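Local coordinates for protein glycosyl hydrolase 25 (Streptococcus pneumoniae, PDB 4FF5) that probably hydrolyses glycosidic bonds of cell-wall polysaccharide as a family 25 glycosyl hydrolase, and takes part in host-cell invasion as a pneumococcal virulence factor, at residues 61-66 and 104-109; 79-84 and 119-124; 133-138 and 168-173; 150-155 and 203-208; 182-187 and 196-201. One frame throughout, in Å; residues are numbered along the deposited sequence.

Contact 1. Residues 61-66 and 104-109; sequences QRPEEI and YKSHIT
The loop that leaves barrel strand 54-57 is held here against helix 104-112, one of the outer helices of the TIM fold. His107 does most of the work. Its CG lies anti to the carbonyl carbon, so the imidazole leaves the helix and reaches across the gap, crossing Pro63 and Ile66 at about a right angle. The NE2 edge of the ring points at the loop backbone: Gln61 O lies in the ring plane 2.9 Å from His107 NE2, but the N-H...O angle of 118° makes this bond weak. NE2 also bonds Ser58 O, the better of its two acceptors, while ND1 is hydrogen-bonded with Tyr68 OH. Beside Gln61 O, carbon packs on the CE1 corner: Ile66 CD1 is 3.3 Å from His107 CE1, and Pro63 CG is 3.6 Å from it. Pro63 CG also meets Ser106 CB at 3.6 Å, where the small serine lets the helix approach. Proline suits the start of the short 3-10 turn 63-65, since its ring fixes phi and the turn closes through Glu65 N to Arg62 O. Histidine, with nitrogens to bond and a carbon corner to pack, ties a beta-alpha loop to a neighbouring helix of the TIM barrel.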
# COMPACT_ATOMS: atom_id res chain seq x y z
N GLN A 61 11.33 -3.06 7.11
CA GLN A 61 12.45 -2.74 6.24
C GLN A 61 13.16 -1.50 6.78
O GLN A 61 12.68 -0.39 6.61
CB GLN A 61 11.97 -2.51 4.81
CG GLN A 61 11.48 -3.77 4.11
CD GLN A 61 10.14 -4.26 4.64
OE1 GLN A 61 9.19 -3.50 4.75
NE2 GLN A 61 10.07 -5.54 4.98
N ARG A 62 14.31 -1.70 7.45
CA ARG A 62 15.03 -0.60 8.11
C ARG A 62 15.68 0.37 7.11
O ARG A 62 16.49 -0.05 6.26
CB ARG A 62 16.06 -1.16 9.10
CG ARG A 62 15.48 -2.22 10.03
CD ARG A 62 16.55 -2.93 10.83
NE ARG A 62 16.88 -2.20 12.06
N PRO A 63 15.31 1.67 7.18
CA PRO A 63 15.86 2.72 6.31
C PRO A 63 17.39 2.73 6.25
O PRO A 63 17.95 2.96 5.18
CB PRO A 63 15.32 4.00 6.94
CG PRO A 63 13.98 3.58 7.47
CD PRO A 63 14.23 2.21 8.04
N GLU A 64 18.05 2.44 7.38
CA GLU A 64 19.51 2.42 7.43
C GLU A 64 20.10 1.27 6.62
O GLU A 64 21.30 1.26 6.31
CB GLU A 64 20.04 2.41 8.88
CG GLU A 64 19.98 1.08 9.60
CD GLU A 64 18.85 0.99 10.62
OE1 GLU A 64 18.76 -0.05 11.31
N GLU A 65 19.26 0.29 6.27
CA GLU A 65 19.71 -0.82 5.44
C GLU A 65 19.35 -0.61 3.97
O GLU A 65 19.73 -1.41 3.10
CB GLU A 65 19.21 -2.15 5.97
CG GLU A 65 19.99 -2.66 7.17
CD GLU A 65 19.23 -3.71 7.96
OE1 GLU A 65 18.38 -4.40 7.39
OE2 GLU A 65 19.49 -3.83 9.18
N ILE A 66 18.67 0.50 3.68
CA ILE A 66 18.29 0.84 2.30
C ILE A 66 19.17 1.91 1.67
O ILE A 66 19.27 3.04 2.17
CB ILE A 66 16.81 1.31 2.20
CG1 ILE A 66 15.87 0.22 2.72
CG2 ILE A 66 16.48 1.69 0.76
CD1 ILE A 66 14.47 0.74 3.04
N TYR A 104 8.04 5.16 8.62
CA TYR A 104 7.33 5.77 7.49
C TYR A 104 7.87 7.15 7.05
O TYR A 104 7.95 7.42 5.85
CB TYR A 104 5.80 5.81 7.72
CG TYR A 104 5.34 6.95 8.60
CD1 TYR A 104 4.83 8.12 8.04
CD2 TYR A 104 5.43 6.87 9.98
CE1 TYR A 104 4.40 9.18 8.84
CE2 TYR A 104 5.02 7.92 10.79
CZ TYR A 104 4.51 9.06 10.23
OH TYR A 104 4.11 10.09 11.06
N LYS A 105 8.27 7.99 8.00
CA LYS A 105 8.78 9.33 7.63
C LYS A 105 10.02 9.21 6.76
O LYS A 105 10.15 9.92 5.75
CB LYS A 105 9.10 10.16 8.87
CG LYS A 105 7.94 10.46 9.80
CD LYS A 105 8.41 11.38 10.92
CE LYS A 105 7.23 11.96 11.66
NZ LYS A 105 7.65 12.69 12.89
N SER A 106 10.92 8.30 7.15
CA SER A 106 12.11 8.00 6.36
C SER A 106 11.82 7.46 4.97
O SER A 106 12.37 7.94 3.96
CB SER A 106 12.99 7.02 7.11
OG SER A 106 13.63 7.67 8.19
N HIS A 107 10.98 6.43 4.89
CA HIS A 107 10.67 5.84 3.60
C HIS A 107 10.02 6.86 2.69
O HIS A 107 10.39 6.95 1.52
CB HIS A 107 9.76 4.62 3.73
CG HIS A 107 10.42 3.42 4.37
ND1 HIS A 107 11.75 3.15 4.23
CD2 HIS A 107 9.88 2.40 5.14
CE1 HIS A 107 12.03 2.01 4.89
NE2 HIS A 107 10.88 1.55 5.45
N ILE A 108 9.06 7.62 3.20
CA ILE A 108 8.35 8.59 2.37
C ILE A 108 9.29 9.72 1.91
O ILE A 108 9.40 9.98 0.71
CB ILE A 108 7.10 9.18 3.05
CG1 ILE A 108 6.07 8.07 3.30
CG2 ILE A 108 6.49 10.27 2.19
CD1 ILE A 108 4.90 8.48 4.19
N THR A 109 9.93 10.39 2.86
CA THR A 109 10.81 11.52 2.50
C THR A 109 11.98 11.13 1.60
O THR A 109 12.28 11.86 0.64
CB THR A 109 11.36 12.28 3.73
OG1 THR A 109 12.11 11.38 4.53
CG2 THR A 109 10.24 12.81 4.55

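Contact 2. Residues 79-84 and 119-124; sequences IVRVHS and AVYAYV
Two neighbouring parallel strands of the barrel, 79-84 and 119-123, are packed tightly along their backbones and on the face that carries Val80 and Val120. Four N-H bonds join them: Val80 N to Ala119 O, Tyr121 N to Val80 O, Val82 N to Tyr121 O and Tyr123 N to His83 O. The third is the straightest, at 175°, and runs nearly along the C=O axis. Val82 then takes a bent backbone (psi -36°), a beta bulge that shifts the register so that His83, not Val82, pairs with Ala122. Val82 CG2 meets Val120 CG1 at 3.6 Å, branched side chains filling the layer beneath helix 104-112.

The other face is more open, with Arg81, Ser84, Tyr121 and Tyr123 all partly exposed. Tyr121 takes the crowded first torsion (81°), which lays its ring alongside Arg81. Arg81 CB stands 3.8 Å from the centroid of the Tyr121 ring, a CH-pi contact over the face. Arginine suits this place because its alkyl base covers the ring while NE goes on to a salt bridge with Asp101. Near the strand ends a water bridges His83 ND1, at 2.6 Å, and Tyr123 O, at 2.8 Å. Mostly apolar carbon, with His83, thus faces the helices; opposite, Ile79 and Ala119 give way to phenols, a hydroxyl and a paired cation, probably a polar lining for the barrel mouth.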
# COMPACT_ATOMS: atom_id res chain seq x y z
N ILE A 79 4.71 2.00 -1.95
CA ILE A 79 3.56 2.13 -1.07
C ILE A 79 4.04 1.86 0.35
O ILE A 79 4.48 0.75 0.66
CB ILE A 79 2.43 1.16 -1.46
CG1 ILE A 79 2.06 1.31 -2.94
CG2 ILE A 79 1.20 1.43 -0.61
CD1 ILE A 79 0.86 0.47 -3.36
N VAL A 80 3.93 2.86 1.21
CA VAL A 80 4.61 2.85 2.52
C VAL A 80 3.61 2.67 3.68
O VAL A 80 2.57 3.34 3.72
CB VAL A 80 5.42 4.18 2.71
CG1 VAL A 80 6.00 4.29 4.13
CG2 VAL A 80 6.57 4.24 1.70
N ARG A 81 3.91 1.79 4.63
CA ARG A 81 3.02 1.58 5.76
C ARG A 81 3.12 2.72 6.75
O ARG A 81 4.23 3.08 7.15
CB ARG A 81 3.34 0.29 6.50
CG ARG A 81 2.23 -0.09 7.47
CD ARG A 81 2.55 -1.37 8.22
NE ARG A 81 3.56 -1.17 9.27
CZ ARG A 81 3.88 -2.09 10.19
NH1 ARG A 81 3.24 -3.25 10.21
NH2 ARG A 81 4.83 -1.84 11.09
N VAL A 82 1.98 3.29 7.13
CA VAL A 82 1.94 4.39 8.13
C VAL A 82 1.32 3.92 9.46
O VAL A 82 1.74 4.32 10.56
CB VAL A 82 1.23 5.63 7.52
CG1 VAL A 82 1.04 6.76 8.53
CG2 VAL A 82 2.04 6.14 6.34
N HIS A 83 0.33 3.03 9.37
CA HIS A 83 -0.35 2.56 10.56
C HIS A 83 -0.55 1.07 10.53
O HIS A 83 -0.90 0.50 9.49
CB HIS A 83 -1.70 3.28 10.65
CG HIS A 83 -2.35 3.20 12.01
ND1 HIS A 83 -3.32 2.32 12.29
CD2 HIS A 83 -2.14 3.93 13.18
CE1 HIS A 83 -3.73 2.48 13.56
NE2 HIS A 83 -3.00 3.46 14.11
N SER A 84 -0.34 0.42 11.66
CA SER A 84 -1.03 -0.86 11.89
C SER A 84 -2.01 -0.82 13.05
O SER A 84 -1.71 -0.34 14.15
CB SER A 84 -0.06 -2.00 12.10
OG SER A 84 -0.82 -3.10 12.56
N ALA A 119 2.68 6.23 -2.26
CA ALA A 119 1.36 6.12 -1.68
C ALA A 119 1.54 5.54 -0.28
O ALA A 119 2.66 5.19 0.10
CB ALA A 119 0.51 5.20 -2.54
N VAL A 120 0.45 5.43 0.48
CA VAL A 120 0.56 4.94 1.84
C VAL A 120 -0.47 3.85 2.11
O VAL A 120 -1.48 3.76 1.41
CB VAL A 120 0.42 6.08 2.89
CG1 VAL A 120 1.66 6.99 2.88
CG2 VAL A 120 -0.90 6.85 2.73
N TYR A 121 -0.25 3.04 3.15
CA TYR A 121 -1.25 2.06 3.58
C TYR A 121 -1.37 1.91 5.10
O TYR A 121 -0.45 2.23 5.84
CB TYR A 121 -1.03 0.68 2.90
CG TYR A 121 0.04 -0.26 3.48
CD1 TYR A 121 -0.30 -1.21 4.46
CD2 TYR A 121 1.34 -0.27 2.98
CE1 TYR A 121 0.65 -2.09 4.97
CE2 TYR A 121 2.30 -1.16 3.45
CZ TYR A 121 1.94 -2.05 4.45
OH TYR A 121 2.88 -2.93 4.91
N ALA A 122 -2.51 1.40 5.53
CA ALA A 122 -2.75 1.10 6.94
C ALA A 122 -3.29 -0.31 7.06
O ALA A 122 -4.18 -0.69 6.31
CB ALA A 122 -3.75 2.09 7.53
N TYR A 123 -2.78 -1.07 8.04
CA TYR A 123 -3.29 -2.41 8.33
C TYR A 123 -4.55 -2.22 9.16
O TYR A 123 -4.49 -1.67 10.26
CB TYR A 123 -2.22 -3.19 9.10
CG TYR A 123 -2.53 -4.63 9.44
CD1 TYR A 123 -2.30 -5.64 8.49
CD2 TYR A 123 -2.94 -5.01 10.72
CE1 TYR A 123 -2.53 -6.97 8.78
CE2 TYR A 123 -3.20 -6.36 11.02
CZ TYR A 123 -2.99 -7.33 10.03
OH TYR A 123 -3.20 -8.67 10.24
N VAL A 124 -5.70 -2.62 8.60
CA VAL A 124 -7.01 -2.33 9.18
C VAL A 124 -7.33 -3.42 10.19
O VAL A 124 -7.44 -4.58 9.84
CB VAL A 124 -8.10 -2.26 8.08
CG1 VAL A 124 -9.49 -2.10 8.68
CG2 VAL A 124 -7.82 -1.11 7.12
O HOH W 1 -5.09 0.92 10.99

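Contact 3. Residues 133-138 and 168-173; sequences EKAAEV and ENFRAK
Adjacent outer helices of the TIM barrel, 129-143 and 163-177, pack here with segment axes 8.3 Å apart and inclined at 39°. Lys173, Glu133 and Phe170 bury the most surface. Lys173 bends at chi2 (75°), laying its methylenes over the neighbouring helix: CG lies 3.6 Å from Glu133 O and also touches Ala136 CB. A long flexible chain suits this edge, as its carbon is covered while NZ travels outward to 4.2 Å from Glu137 OE1, too long for a salt bridge though the opposite charges probably attract. Glu133 crosses Lys173 at about a right angle, its CB and CG lying against the lysine carbons. On the buried side Phe170, with CG anti to the backbone N, presents a ring face to Ala136. Ala136 CB sits over the ring centre, 3.9 Å from the Phe170 centroid; a methyl is small enough to let the helix backbone come close to the ring. At the outer margin one water donates to both Glu133 OE2, at 2.8 Å, and Asn169 O, at 2.7 Å.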
# COMPACT_ATOMS: atom_id res chain seq x y z
N GLU A 133 -12.62 4.15 13.19
CA GLU A 133 -12.61 5.58 12.91
C GLU A 133 -11.39 6.28 13.52
O GLU A 133 -10.82 7.19 12.89
CB GLU A 133 -13.94 6.21 13.35
CG GLU A 133 -15.11 5.76 12.50
CD GLU A 133 -16.46 6.32 12.94
OE1 GLU A 133 -16.53 7.04 13.96
OE2 GLU A 133 -17.45 6.05 12.25
N LYS A 134 -10.98 5.84 14.71
CA LYS A 134 -9.77 6.32 15.39
C LYS A 134 -8.53 6.03 14.55
O LYS A 134 -7.73 6.92 14.29
CB LYS A 134 -9.63 5.65 16.76
CG LYS A 134 -8.45 6.07 17.61
CD LYS A 134 -8.55 5.39 18.98
CE LYS A 134 -7.24 5.38 19.72
NZ LYS A 134 -6.92 6.66 20.42
N ALA A 135 -8.40 4.78 14.11
CA ALA A 135 -7.27 4.36 13.29
C ALA A 135 -7.19 5.13 11.97
O ALA A 135 -6.11 5.54 11.56
CB ALA A 135 -7.33 2.85 13.05
N ALA A 136 -8.33 5.32 11.31
CA ALA A 136 -8.42 6.12 10.08
C ALA A 136 -7.94 7.55 10.33
O ALA A 136 -7.27 8.12 9.49
CB ALA A 136 -9.84 6.12 9.52
N GLU A 137 -8.30 8.12 11.48
CA GLU A 137 -7.87 9.49 11.76
C GLU A 137 -6.36 9.58 12.04
O GLU A 137 -5.69 10.46 11.50
CB GLU A 137 -8.70 10.11 12.89
CG GLU A 137 -8.33 11.56 13.14
CD GLU A 137 -9.39 12.34 13.90
OE1 GLU A 137 -10.36 11.72 14.38
OE2 GLU A 137 -9.24 13.58 13.99
N VAL A 138 -5.85 8.68 12.87
CA VAL A 138 -4.42 8.57 13.17
C VAL A 138 -3.59 8.42 11.88
O VAL A 138 -2.49 9.01 11.74
CB VAL A 138 -4.14 7.39 14.13
CG1 VAL A 138 -2.64 7.13 14.31
CG2 VAL A 138 -4.80 7.63 15.49
N GLU A 168 -15.82 -0.53 5.84
CA GLU A 168 -16.55 0.65 5.40
C GLU A 168 -16.46 1.79 6.42
O GLU A 168 -16.34 2.94 6.02
CB GLU A 168 -18.02 0.32 5.10
CG GLU A 168 -18.89 1.55 4.86
CD GLU A 168 -18.44 2.44 3.69
OE1 GLU A 168 -17.60 2.03 2.87
OE2 GLU A 168 -18.97 3.57 3.57
N ASN A 169 -16.53 1.48 7.71
CA ASN A 169 -16.35 2.52 8.74
C ASN A 169 -15.02 3.26 8.56
O ASN A 169 -14.96 4.51 8.60
CB ASN A 169 -16.42 1.94 10.15
CG ASN A 169 -17.79 1.37 10.49
OD1 ASN A 169 -18.83 1.88 10.05
ND2 ASN A 169 -17.79 0.30 11.29
N PHE A 170 -13.96 2.47 8.36
CA PHE A 170 -12.62 3.01 8.14
C PHE A 170 -12.61 3.89 6.88
O PHE A 170 -12.17 5.05 6.94
CB PHE A 170 -11.62 1.86 8.03
CG PHE A 170 -10.16 2.27 8.17
CD1 PHE A 170 -9.51 2.98 7.16
CD2 PHE A 170 -9.43 1.90 9.29
CE1 PHE A 170 -8.17 3.33 7.28
CE2 PHE A 170 -8.09 2.25 9.43
CZ PHE A 170 -7.45 2.97 8.42
N ARG A 171 -13.06 3.33 5.75
CA ARG A 171 -13.12 4.05 4.47
C ARG A 171 -13.89 5.38 4.56
O ARG A 171 -13.39 6.42 4.12
CB ARG A 171 -13.76 3.16 3.39
CG ARG A 171 -13.57 3.69 1.98
CD ARG A 171 -14.73 3.31 1.05
NE ARG A 171 -16.01 3.81 1.57
CZ ARG A 171 -16.46 5.06 1.41
NH1 ARG A 171 -15.73 5.96 0.76
NH2 ARG A 171 -17.63 5.41 1.94
N ALA A 172 -15.12 5.32 5.07
CA ALA A 172 -15.97 6.51 5.24
C ALA A 172 -15.29 7.60 6.07
O ALA A 172 -15.35 8.79 5.72
CB ALA A 172 -17.30 6.12 5.88
N LYS A 173 -14.65 7.20 7.17
CA LYS A 173 -13.97 8.19 8.01
C LYS A 173 -12.83 8.86 7.25
O LYS A 173 -12.68 10.09 7.27
CB LYS A 173 -13.50 7.58 9.33
CG LYS A 173 -12.80 8.58 10.26
CD LYS A 173 -13.83 9.51 10.92
CE LYS A 173 -13.19 10.31 12.03
NZ LYS A 173 -14.21 11.15 12.72
O HOH W 2 -17.05 6.04 9.47

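Contact 4. Residues 150-155 and 203-208; sequences YYWLDV and SVWIPS
Ser203 OG is gripped by one hydrogen bond, from outside the two segments, with Asp227 OD2. Across the contact it adds no second bond but lies near the plane of the Trp152 indole, at its edge, 3.2 Å from Trp152 CH2. Serine is small enough to fit here: its CB also meets Tyr150 OH at 3.4 Å, and that hydroxyl is bonded to Thr202 OG1. The two tryptophans supply the bulk. Trp205 turns the edge of its six-membered ring toward the face of the Trp152 five-membered ring, a T-shaped pair with centroids 5.0 Å apart and planes at 71°. Trp205 CB packs still closer, 3.4 Å from Trp152 CZ3, while Tyr150 CD2 covers the opposite face of the Trp152 indole. Trp205 NE1, turned elsewhere, pairs with Asn247 OD1. Large indoles suit this place because the strands, 8.7 Å apart at their axes, are not direct neighbours: strand 182-186 lies between them in the sheet, and the pair meets inside the barrel, with helix 163-177 packed outside against Leu153.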
# COMPACT_ATOMS: atom_id res chain seq x y z
N TYR A 150 -1.96 8.02 -2.94
CA TYR A 150 -3.11 7.15 -2.72
C TYR A 150 -3.10 6.71 -1.26
O TYR A 150 -2.04 6.63 -0.65
CB TYR A 150 -3.01 5.92 -3.63
CG TYR A 150 -4.25 5.64 -4.46
CD1 TYR A 150 -4.36 6.13 -5.76
CD2 TYR A 150 -5.31 4.88 -3.94
CE1 TYR A 150 -5.50 5.88 -6.53
CE2 TYR A 150 -6.44 4.62 -4.70
CZ TYR A 150 -6.53 5.12 -6.00
OH TYR A 150 -7.66 4.88 -6.76
N TYR A 151 -4.27 6.41 -0.73
CA TYR A 151 -4.37 5.82 0.60
C TYR A 151 -4.94 4.42 0.45
O TYR A 151 -5.97 4.25 -0.19
CB TYR A 151 -5.32 6.64 1.45
CG TYR A 151 -4.84 8.02 1.77
CD1 TYR A 151 -5.04 9.09 0.88
CD2 TYR A 151 -4.23 8.28 2.99
CE1 TYR A 151 -4.60 10.38 1.20
CE2 TYR A 151 -3.79 9.56 3.32
CZ TYR A 151 -3.98 10.60 2.44
OH TYR A 151 -3.53 11.86 2.81
N TRP A 152 -4.28 3.43 1.03
CA TRP A 152 -4.72 2.03 0.91
C TRP A 152 -5.09 1.41 2.23
O TRP A 152 -4.36 1.57 3.24
CB TRP A 152 -3.60 1.19 0.28
CG TRP A 152 -3.32 1.51 -1.18
CD1 TRP A 152 -2.35 2.36 -1.69
CD2 TRP A 152 -4.03 0.98 -2.35
NE1 TRP A 152 -2.39 2.38 -3.06
CE2 TRP A 152 -3.38 1.58 -3.52
CE3 TRP A 152 -5.09 0.09 -2.54
CZ2 TRP A 152 -3.79 1.29 -4.82
CZ3 TRP A 152 -5.51 -0.18 -3.85
CH2 TRP A 152 -4.86 0.39 -4.96
N LEU A 153 -6.19 0.66 2.24
CA LEU A 153 -6.62 -0.12 3.40
C LEU A 153 -6.17 -1.54 3.20
O LEU A 153 -6.65 -2.21 2.27
CB LEU A 153 -8.16 -0.09 3.51
CG LEU A 153 -8.76 1.12 4.25
CD1 LEU A 153 -8.51 2.42 3.51
CD2 LEU A 153 -10.24 0.88 4.53
N ASP A 154 -5.24 -1.99 4.03
CA ASP A 154 -4.73 -3.37 3.97
C ASP A 154 -5.63 -4.22 4.88
O ASP A 154 -5.57 -4.13 6.10
CB ASP A 154 -3.25 -3.40 4.40
CG ASP A 154 -2.74 -4.81 4.72
OD1 ASP A 154 -3.47 -5.80 4.52
OD2 ASP A 154 -1.63 -4.93 5.24
N VAL A 155 -6.50 -5.02 4.25
CA VAL A 155 -7.48 -5.80 4.98
C VAL A 155 -7.09 -7.28 4.93
O VAL A 155 -7.06 -7.87 3.84
CB VAL A 155 -8.89 -5.61 4.37
CG1 VAL A 155 -9.92 -6.46 5.10
CG2 VAL A 155 -9.27 -4.13 4.41
N SER A 203 -9.82 1.98 -6.08
CA SER A 203 -8.94 0.97 -6.67
C SER A 203 -8.88 -0.29 -5.79
O SER A 203 -9.20 -0.25 -4.60
CB SER A 203 -7.52 1.52 -6.85
OG SER A 203 -6.69 0.60 -7.56
N VAL A 204 -8.46 -1.40 -6.40
CA VAL A 204 -8.32 -2.67 -5.69
C VAL A 204 -6.92 -3.22 -5.92
O VAL A 204 -6.40 -3.20 -7.05
CB VAL A 204 -9.42 -3.69 -6.08
CG1 VAL A 204 -9.24 -4.99 -5.29
CG2 VAL A 204 -10.81 -3.11 -5.81
N TRP A 205 -6.33 -3.73 -4.85
CA TRP A 205 -4.98 -4.25 -4.89
C TRP A 205 -5.05 -5.62 -4.29
O TRP A 205 -5.65 -5.80 -3.21
CB TRP A 205 -4.15 -3.29 -4.04
CG TRP A 205 -2.74 -3.64 -3.75
CD1 TRP A 205 -1.89 -4.56 -4.39
CD2 TRP A 205 -1.92 -3.01 -2.72
NE1 TRP A 205 -0.64 -4.53 -3.82
CE2 TRP A 205 -0.61 -3.65 -2.78
CE3 TRP A 205 -2.17 -2.05 -1.74
CZ2 TRP A 205 0.43 -3.28 -1.93
CZ3 TRP A 205 -1.12 -1.70 -0.87
CH2 TRP A 205 0.14 -2.32 -0.96
N ILE A 206 -4.56 -6.64 -5.00
CA ILE A 206 -4.76 -8.03 -4.54
C ILE A 206 -3.46 -8.82 -4.48
O ILE A 206 -2.69 -8.86 -5.45
CB ILE A 206 -5.82 -8.82 -5.37
CG1 ILE A 206 -7.17 -8.08 -5.41
CG2 ILE A 206 -6.03 -10.23 -4.81
CD1 ILE A 206 -8.22 -8.70 -6.34
N PRO A 207 -3.20 -9.49 -3.33
CA PRO A 207 -2.03 -10.37 -3.28
C PRO A 207 -2.30 -11.75 -3.89
O PRO A 207 -3.39 -12.31 -3.71
CB PRO A 207 -1.77 -10.51 -1.78
CG PRO A 207 -3.16 -10.41 -1.15
CD PRO A 207 -3.91 -9.42 -2.02
N SER A 208 -1.32 -12.30 -4.60
CA SER A 208 -1.37 -13.72 -4.98
C SER A 208 0.05 -14.17 -5.29
O SER A 208 0.64 -13.71 -6.25
CB SER A 208 -2.26 -13.93 -6.21
OG SER A 208 -2.33 -15.30 -6.56

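Contact 5. Residues 182-187 and 196-201; sequences IGIYVG and IDTGKF
Ile184 leaves its strand with CB directly over Phe201, 3.7 Å from the ring centroid and only 7° off the ring normal, a CH-pi contact over the middle of the face. The first branch, CG2, occupies the crowded position between the backbone N and the carbonyl carbon; from there it reaches Phe201 CG at 3.7 Å and, on another side, Thr198 CG2 at 3.9 Å. CG1 runs anti to the backbone N (chi1 -180°) and carries the chain onward. At the tip, CD1 meets Ile196 CG2 at 3.7 Å and also brushes the Phe201 rim. A beta-branched, wholly apolar residue suits a strand that must present carbon in several directions at once.

Strand 182-186, helix 188-193 and strand 203-207 form a beta-alpha-beta unit of the TIM barrel, and residues 196-201 belong to the return from helix to strand. That return is shaped by a type I turn, Phe201 N to Thr198 O, and by an Asx turn in which Asp197 OD1 accepts from Gly199 N at 3.0 Å. Gly199, with no side chain, lets that carboxylate come close. The turn delivers Phe201 to the strand: Ile182 O lies at the edge of its ring, 3.4 Å from Phe201 CD2, and Ile182 CG2 packs nearby. On the same outer side of the strand, Val167 and Arg171 of helix 163-177 also touch the Phe201 side chain.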
# COMPACT_ATOMS: atom_id res chain seq x y z
N ILE A 182 -8.83 6.35 -2.33
CA ILE A 182 -8.92 5.36 -1.26
C ILE A 182 -9.12 3.96 -1.87
O ILE A 182 -10.20 3.65 -2.40
CB ILE A 182 -10.05 5.64 -0.25
CG1 ILE A 182 -10.00 7.08 0.26
CG2 ILE A 182 -9.91 4.72 0.96
CD1 ILE A 182 -11.13 7.36 1.25
N GLY A 183 -8.08 3.15 -1.76
CA GLY A 183 -8.11 1.82 -2.37
C GLY A 183 -8.12 0.76 -1.30
O GLY A 183 -7.82 1.04 -0.13
N ILE A 184 -8.46 -0.46 -1.70
CA ILE A 184 -8.47 -1.59 -0.75
C ILE A 184 -7.54 -2.71 -1.23
O ILE A 184 -7.59 -3.11 -2.37
CB ILE A 184 -9.91 -2.14 -0.47
CG1 ILE A 184 -9.83 -3.31 0.53
CG2 ILE A 184 -10.59 -2.56 -1.79
CD1 ILE A 184 -11.17 -3.76 1.08
N TYR A 185 -6.66 -3.18 -0.33
CA TYR A 185 -5.90 -4.40 -0.51
C TYR A 185 -6.61 -5.54 0.24
O TYR A 185 -6.86 -5.44 1.45
CB TYR A 185 -4.49 -4.17 0.01
CG TYR A 185 -3.60 -5.39 0.20
CD1 TYR A 185 -2.61 -5.69 -0.72
CD2 TYR A 185 -3.73 -6.21 1.33
CE1 TYR A 185 -1.75 -6.77 -0.52
CE2 TYR A 185 -2.88 -7.29 1.53
CZ TYR A 185 -1.91 -7.57 0.61
OH TYR A 185 -1.07 -8.65 0.84
N VAL A 186 -6.93 -6.61 -0.48
CA VAL A 186 -7.61 -7.75 0.15
C VAL A 186 -7.39 -9.02 -0.68
O VAL A 186 -7.40 -8.96 -1.92
CB VAL A 186 -9.12 -7.42 0.40
CG1 VAL A 186 -9.89 -7.12 -0.89
CG2 VAL A 186 -9.81 -8.52 1.22
N GLY A 187 -7.17 -10.15 -0.02
CA GLY A 187 -7.05 -11.43 -0.75
C GLY A 187 -8.41 -11.87 -1.27
O GLY A 187 -9.46 -11.46 -0.72
N ILE A 196 -16.60 -8.80 1.59
CA ILE A 196 -15.98 -7.47 1.60
C ILE A 196 -16.29 -6.79 0.28
O ILE A 196 -15.80 -7.20 -0.79
CB ILE A 196 -14.45 -7.52 1.78
CG1 ILE A 196 -14.03 -8.32 3.03
CG2 ILE A 196 -13.90 -6.10 1.82
CD1 ILE A 196 -14.43 -7.72 4.36
N ASP A 197 -17.11 -5.76 0.37
CA ASP A 197 -17.55 -4.97 -0.78
C ASP A 197 -16.45 -4.00 -1.16
O ASP A 197 -16.04 -3.16 -0.35
CB ASP A 197 -18.80 -4.20 -0.37
CG ASP A 197 -19.55 -3.62 -1.56
OD1 ASP A 197 -19.02 -3.56 -2.69
OD2 ASP A 197 -20.70 -3.20 -1.34
N THR A 198 -15.97 -4.10 -2.39
CA THR A 198 -14.92 -3.19 -2.85
C THR A 198 -15.49 -2.00 -3.66
O THR A 198 -14.73 -1.11 -4.07
CB THR A 198 -13.84 -3.92 -3.67
OG1 THR A 198 -14.38 -4.32 -4.94
CG2 THR A 198 -13.32 -5.16 -2.91
N GLY A 199 -16.80 -2.00 -3.88
CA GLY A 199 -17.47 -1.06 -4.79
C GLY A 199 -17.22 0.42 -4.56
O GLY A 199 -17.07 1.19 -5.50
N LYS A 200 -17.16 0.84 -3.29
CA LYS A 200 -16.96 2.25 -2.97
C LYS A 200 -15.50 2.72 -2.97
O LYS A 200 -15.23 3.93 -2.90
CB LYS A 200 -17.63 2.59 -1.64
CG LYS A 200 -19.12 2.31 -1.65
CD LYS A 200 -19.82 3.22 -0.67
CE LYS A 200 -20.36 2.46 0.52
NZ LYS A 200 -21.35 3.37 1.18
N PHE A 201 -14.56 1.77 -3.06
CA PHE A 201 -13.15 2.12 -3.17
C PHE A 201 -12.84 2.55 -4.58
O PHE A 201 -13.57 2.21 -5.52
CB PHE A 201 -12.26 0.94 -2.73
CG PHE A 201 -12.39 0.63 -1.27
CD1 PHE A 201 -13.36 -0.25 -0.81
CD2 PHE A 201 -11.54 1.25 -0.35
CE1 PHE A 201 -13.50 -0.51 0.56
CE2 PHE A 201 -11.68 0.98 1.00
CZ PHE A 201 -12.66 0.11 1.46

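Contacts 2 and 4, and strand 182-186 of contact 5, belong to one barrel sheet, while contacts 1 and 3 involve its outer helices. Contact 1 joins contact 2 through Tyr104, His107 and Ile108, which pack on Val80, Val82 and Val120; their centres are 14 Å apart. His83 and Ala122 of contact 2 pack in turn on contact 3. Contacts 4 and 5 have centres about 7 Å apart. Phe170 of contact 3 touches Leu153 of contact 4, and Arg171 packs on Phe201 of contact 5. In TIM-barrel enzymes the active site lies at the C-terminal strand ends, where Ser84 and Tyr123 sit; a 1,2-ethanediol, probably from the crystallisation liquor, lies about 5 Å from the Ser84 side chain, consistent with a pocket there.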